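Local coordinates for serine-tRNA ligase (Naegleria fowleri, PDB 6BLJ) that attaches serine to its cognate tRNA by way of a seryl-adenylate, working as a class II aminoacyl-tRNA synthetase dimer, at the interface of chains A and B. Coordinates in Å, arbitrary orientation; residue numbers count along the deposited sequence, not the author numbering. Chains: chain A/B, Serine-tRNA ligase.

Contact 1 and contact 2 lie about 18 Å apart, measured between the centres of their C-alpha atoms, on the same two-fold interface, and they share no residue. In contact 1, strand 242-245, the loop after it and helix 285-290 of chain A take up the start of strand 216-218 of chain B. In contact 2, strand 270-272 pairs with its own copy, so the two-fold axis runs close by; contact 1 sits off the axis and has a separate twin. Side-chain packing away from the axis and backbone pairing at it together join the two catalytic domains, as expected for a class II synthetase dimer.

Contact 1: the interface of chains A and B. Residues chain A 244-247, 287-288; chain B 215-216.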
ATOM      1  N   ILE A 244      30.428   3.293  -7.359  1.00 23.98           N
ATOM      2  CA  ILE A 244      29.909   2.522  -6.233  1.00 23.66           C
ATOM      3  C   ILE A 244      28.644   1.786  -6.662  1.00 24.18           C
ATOM      4  O   ILE A 244      27.687   2.389  -7.143  1.00 23.94           O
ATOM      5  CB  ILE A 244      29.677   3.402  -4.980  1.00 25.76           C
ATOM      6  CG1 ILE A 244      29.161   2.573  -3.803  1.00 26.14           C
ATOM      7  CG2 ILE A 244      28.752   4.598  -5.263  1.00 26.32           C
ATOM      8  CD1 ILE A 244      29.158   3.363  -2.465  1.00 27.81           C
ATOM      9  N   TYR A 245      28.645   0.470  -6.463  1.00 23.45           N
ATOM     10  CA  TYR A 245      27.508  -0.403  -6.735  1.00 22.99           C
ATOM     11  C   TYR A 245      26.833  -0.711  -5.396  1.00 22.53           C
ATOM     12  O   TYR A 245      27.519  -1.008  -4.418  1.00 25.14           O
ATOM     13  CB  TYR A 245      28.004  -1.684  -7.419  1.00 22.11           C
ATOM     14  CG  TYR A 245      27.003  -2.805  -7.571  1.00 22.45           C
ATOM     15  CD1 TYR A 245      26.238  -2.941  -8.738  1.00 23.88           C
ATOM     16  CD2 TYR A 245      26.842  -3.751  -6.565  1.00 25.48           C
ATOM     17  CE1 TYR A 245      25.316  -3.988  -8.881  1.00 22.54           C
ATOM     18  CE2 TYR A 245      25.914  -4.791  -6.686  1.00 24.74           C
ATOM     19  CZ  TYR A 245      25.162  -4.913  -7.846  1.00 28.55           C
ATOM     20  OH  TYR A 245      24.274  -5.970  -7.958  1.00 26.03           O
ATOM     21  N   THR A 246      25.511  -0.605  -5.344  1.00 21.04           N
ATOM     22  CA  THR A 246      24.774  -0.586  -4.086  1.00 21.82           C
ATOM     23  C   THR A 246      23.881  -1.814  -3.894  1.00 24.80           C
ATOM     24  O   THR A 246      23.556  -2.515  -4.856  1.00 23.34           O
ATOM     25  CB  THR A 246      23.888   0.670  -4.020  1.00 21.42           C
ATOM     26  OG1 THR A 246      22.778   0.534  -4.933  1.00 20.86           O
ATOM     27  CG2 THR A 246      24.676   1.909  -4.416  1.00 24.50           C
ATOM     28  N   PRO A 247      23.460  -2.099  -2.654  1.00 21.03           N
ATOM     29  CA  PRO A 247      22.286  -2.954  -2.467  1.00 20.78           C
ATOM     30  C   PRO A 247      21.118  -2.368  -3.232  1.00 20.61           C
ATOM     31  O   PRO A 247      20.964  -1.150  -3.319  1.00 19.77           O
ATOM     32  CB  PRO A 247      22.033  -2.908  -0.949  1.00 22.45           C
ATOM     33  CG  PRO A 247      23.395  -2.542  -0.340  1.00 24.77           C
ATOM     34  CD  PRO A 247      23.993  -1.593  -1.364  1.00 25.09           C
ATOM     35  N   PRO A 287      20.496   4.288  -1.036  1.00 23.27           N
ATOM     36  CA  PRO A 287      21.516   3.567  -0.254  1.00 21.87           C
ATOM     37  C   PRO A 287      22.823   4.334  -0.106  1.00 22.63           C
ATOM     38  O   PRO A 287      23.510   4.180   0.914  1.00 21.90           O
ATOM     39  CB  PRO A 287      21.722   2.262  -1.045  1.00 22.33           C
ATOM     40  CG  PRO A 287      21.304   2.599  -2.465  1.00 19.83           C
ATOM     41  CD  PRO A 287      20.137   3.556  -2.272  1.00 19.50           C
ATOM     42  N   ILE A 288      23.197   5.158  -1.083  1.00 23.97           N
ATOM     43  CA  ILE A 288      24.445   5.904  -0.944  1.00 23.39           C
ATOM     44  C   ILE A 288      24.321   6.947   0.166  1.00 29.51           C
ATOM     45  O   ILE A 288      25.288   7.221   0.889  1.00 26.88           O
ATOM     46  CB  ILE A 288      24.855   6.532  -2.290  1.00 25.50           C
ATOM     47  CG1 ILE A 288      25.187   5.431  -3.316  1.00 21.24           C
ATOM     48  CG2 ILE A 288      26.069   7.450  -2.113  1.00 25.60           C
ATOM     49  CD1 ILE A 288      25.375   5.965  -4.723  1.00 29.58           C
TER
ATOM     50  N   TYR B 215      26.097  -5.718   0.520  1.00 22.44           N
ATOM     51  CA  TYR B 215      27.429  -5.184   0.243  1.00 24.98           C
ATOM     52  C   TYR B 215      27.338  -3.976  -0.685  1.00 27.95           C
ATOM     53  O   TYR B 215      26.421  -3.876  -1.502  1.00 24.23           O
ATOM     54  CB  TYR B 215      28.338  -6.255  -0.389  1.00 21.18           C
ATOM     55  CG  TYR B 215      27.845  -6.756  -1.767  1.00 22.66           C
ATOM     56  CD1 TYR B 215      26.862  -7.731  -1.873  1.00 22.35           C
ATOM     57  CD2 TYR B 215      28.391  -6.263  -2.944  1.00 29.21           C
ATOM     58  CE1 TYR B 215      26.415  -8.189  -3.129  1.00 19.65           C
ATOM     59  CE2 TYR B 215      27.966  -6.719  -4.194  1.00 24.38           C
ATOM     60  CZ  TYR B 215      26.975  -7.689  -4.269  1.00 21.11           C
ATOM     61  OH  TYR B 215      26.547  -8.150  -5.501  1.00 24.27           O
ATOM     62  N   PHE B 216      28.292  -3.053  -0.545  1.00 24.02           N
ATOM     63  CA  PHE B 216      28.601  -2.077  -1.591  1.00 24.11           C
ATOM     64  C   PHE B 216      29.920  -2.491  -2.232  1.00 26.82           C
ATOM     65  O   PHE B 216      30.843  -2.926  -1.531  1.00 26.43           O
ATOM     66  CB  PHE B 216      28.770  -0.649  -1.056  1.00 24.73           C
ATOM     67  CG  PHE B 216      27.521  -0.032  -0.482  1.00 30.59           C
ATOM     68  CD1 PHE B 216      26.826   0.949  -1.193  1.00 26.52           C
ATOM     69  CD2 PHE B 216      27.079  -0.379   0.790  1.00 23.17           C
ATOM     70  CE1 PHE B 216      25.684   1.557  -0.649  1.00 25.23           C
ATOM     71  CE2 PHE B 216      25.940   0.209   1.336  1.00 23.83           C
ATOM     72  CZ  PHE B 216      25.246   1.191   0.610  1.00 25.23           C
TER
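B:Phe216 pushes its ring between A:Ile244, A:Thr246, A:Pro247 and A:Pro287, and this is the tight half of the contact. The chain A segment is motif 1 of the class II synthetases, the dimer-forming motif, and A:Pro247 is its characteristic proline. Its CD methylene stands 3.5 Å from the centroid of the B:Phe216 ring, a CH-pi contact over the middle of one face, with the two side chains crossing at about a right angle. On the opposite side of the ring plane, and displaced outward past the ring, A:Ile244 brings its CD1 methyl to 3.6 Å from CD1 of B:Phe216. A:Thr246 offers CB and CG2 near CE1, while the carbonyl O of A:Pro287, on helix 285-290, lies 3.5 Å from CZ. The ring reaches in this far because CG of B:Phe216 points away from its own carbonyl carbon (chi1 -66°). Behind it the backbones also run close, with O of A:Tyr245 at 3.2 Å from CA of B:Phe216.

The tyrosine half is looser. A:Tyr245 turns the CE2 edge of its ring to the outer end of B:Tyr215, its CE2 3.6 Å from the phenol OH of B:Tyr215 and 3.8 Å from CE2, the ring planes inclined by roughly 26° with little overlap. No hydrogen bond links the two hydroxyls, whose OH atoms are 4.0 Å apart. Back under the phenylalanine, the loop at the end of motif 1 is braced within chain A: OG1 of A:Thr246 donates to the carbonyl O of A:Pro247 at 3.0 Å, approaching from above the carbonyl plane, 53° out of it.

Contact 2: the interface of chains A and B. Residues chain A 270-271, 280; chain B 270-272, 280.
A:Thr270 and B:Thr272 face each other as the hydrogen-bonded pair of an antiparallel beta bridge, in which N of A:Thr270 donates to O of B:Thr272 and N of B:Thr272 donates to O of A:Thr270, each at 3.0 Å between the named atoms and nearly straight. The motif is an intersubunit beta ribbon in the dimer interface of this class II synthetase, made by strand 270-272 of each copy.

One residue along, A:Val271 pairs with B:Val271, the same position in both chains, as the two-fold requires. This pair lies where no backbone bond joins the two residues directly, and the side chains fill in: the CG2 methyls meet tip to tip, 3.8 Å apart. Each valine has CG1 anti to its own N (chi1 165° in A:Val271), which leaves CG2 as the branch turned towards the partner. The leucines of strands 278-280 lie on the same side of the ribbon as the valines. A:Leu280 comes at about a right angle to B:Val271, its CD1 a loose 4.2 Å from CG1, while CD1 of B:Leu280 lies as loosely near CG2 of A:Val271, at 4.3 Å.

On the threonine side, the side chains of A:Thr270 and B:Thr272 slant past each other beside the bonded backbones. The hydroxyl OG1 of B:Thr272, turned between its own N and carbonyl carbon (chi1 65°), rests 3.5 Å from CB of A:Thr270.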
ATOM      1  N   THR A 270       7.636  -3.298  -1.756  1.00 21.91           N
ATOM      2  CA  THR A 270       8.063  -4.028  -0.563  1.00 22.09           C
ATOM      3  C   THR A 270       8.599  -5.400  -0.962  1.00 24.26           C
ATOM      4  O   THR A 270       8.069  -6.036  -1.881  1.00 23.84           O
ATOM      5  CB  THR A 270       6.893  -4.179   0.420  1.00 27.24           C
ATOM      6  OG1 THR A 270       6.486  -2.883   0.872  1.00 29.95           O
ATOM      7  CG2 THR A 270       7.285  -5.033   1.634  1.00 31.90           C
ATOM      8  N   VAL A 271       9.646  -5.867  -0.274  1.00 21.86           N
ATOM      9  CA  VAL A 271      10.268  -7.164  -0.542  0.55 22.73           C
ATOM     10  C   VAL A 271      10.319  -7.966   0.750  1.00 26.02           C
ATOM     11  O   VAL A 271      10.849  -7.472   1.753  1.00 27.67           O
ATOM     12  CB  VAL A 271      11.688  -6.988  -1.108  0.55 25.25           C
ATOM     13  CG1 VAL A 271      12.457  -8.302  -1.042  0.55 29.56           C
ATOM     14  CG2 VAL A 271      11.603  -6.479  -2.512  0.55 21.85           C
ATOM     15  N   LEU A 280      12.580  -2.226  -2.282  1.00 21.26           N
ATOM     16  CA  LEU A 280      13.455  -2.059  -3.439  1.00 18.49           C
ATOM     17  C   LEU A 280      13.764  -0.574  -3.604  1.00 26.08           C
ATOM     18  O   LEU A 280      12.890   0.281  -3.436  1.00 20.97           O
ATOM     19  CB  LEU A 280      12.788  -2.590  -4.710  1.00 18.24           C
ATOM     20  CG  LEU A 280      12.535  -4.101  -4.793  1.00 25.01           C
ATOM     21  CD1 LEU A 280      11.759  -4.458  -6.047  1.00 20.86           C
ATOM     22  CD2 LEU A 280      13.861  -4.874  -4.755  1.00 26.63           C
TER
ATOM     23  N   THR B 270       9.444 -12.354  -2.318  1.00 23.61           N
ATOM     24  CA  THR B 270       8.160 -11.824  -2.757  1.00 23.88           C
ATOM     25  C   THR B 270       8.218 -10.303  -2.860  1.00 27.65           C
ATOM     26  O   THR B 270       8.804  -9.641  -1.998  1.00 26.98           O
ATOM     27  CB  THR B 270       7.064 -12.247  -1.782  1.00 27.73           C
ATOM     28  OG1 THR B 270       6.966 -13.675  -1.811  1.00 28.84           O
ATOM     29  CG2 THR B 270       5.707 -11.634  -2.163  1.00 32.04           C
ATOM     30  N   VAL B 271       7.596  -9.748  -3.911  1.00 24.49           N
ATOM     31  CA  VAL B 271       7.562  -8.307  -4.159  0.56 25.56           C
ATOM     32  C   VAL B 271       6.111  -7.867  -4.266  1.00 29.10           C
ATOM     33  O   VAL B 271       5.370  -8.401  -5.101  1.00 30.07           O
ATOM     34  CB  VAL B 271       8.314  -7.943  -5.446  0.56 26.59           C
ATOM     35  CG1 VAL B 271       8.099  -6.471  -5.784  0.56 28.41           C
ATOM     36  CG2 VAL B 271       9.756  -8.239  -5.277  0.56 21.63           C
ATOM     37  N   THR B 272       5.714  -6.880  -3.460  1.00 23.91           N
ATOM     38  CA  THR B 272       4.337  -6.408  -3.418  1.00 25.59           C
ATOM     39  C   THR B 272       4.251  -4.890  -3.589  1.00 25.66           C
ATOM     40  O   THR B 272       5.211  -4.158  -3.336  1.00 24.56           O
ATOM     41  CB  THR B 272       3.675  -6.788  -2.085  1.00 33.42           C
ATOM     42  OG1 THR B 272       4.334  -6.084  -1.030  1.00 32.39           O
ATOM     43  CG2 THR B 272       3.790  -8.289  -1.819  1.00 29.50           C
ATOM     44  N   LEU B 280      10.849 -11.888  -7.178  1.00 22.18           N
ATOM     45  CA  LEU B 280      12.124 -11.546  -7.809  1.00 24.36           C
ATOM     46  C   LEU B 280      12.738 -12.798  -8.413  1.00 27.43           C
ATOM     47  O   LEU B 280      12.692 -13.868  -7.810  1.00 23.52           O
ATOM     48  CB  LEU B 280      13.092 -10.956  -6.787  1.00 19.66           C
ATOM     49  CG  LEU B 280      12.740  -9.583  -6.208  1.00 23.62           C
ATOM     50  CD1 LEU B 280      13.724  -9.196  -5.093  1.00 19.62           C
ATOM     51  CD2 LEU B 280      12.756  -8.550  -7.333  1.00 27.86           C
TER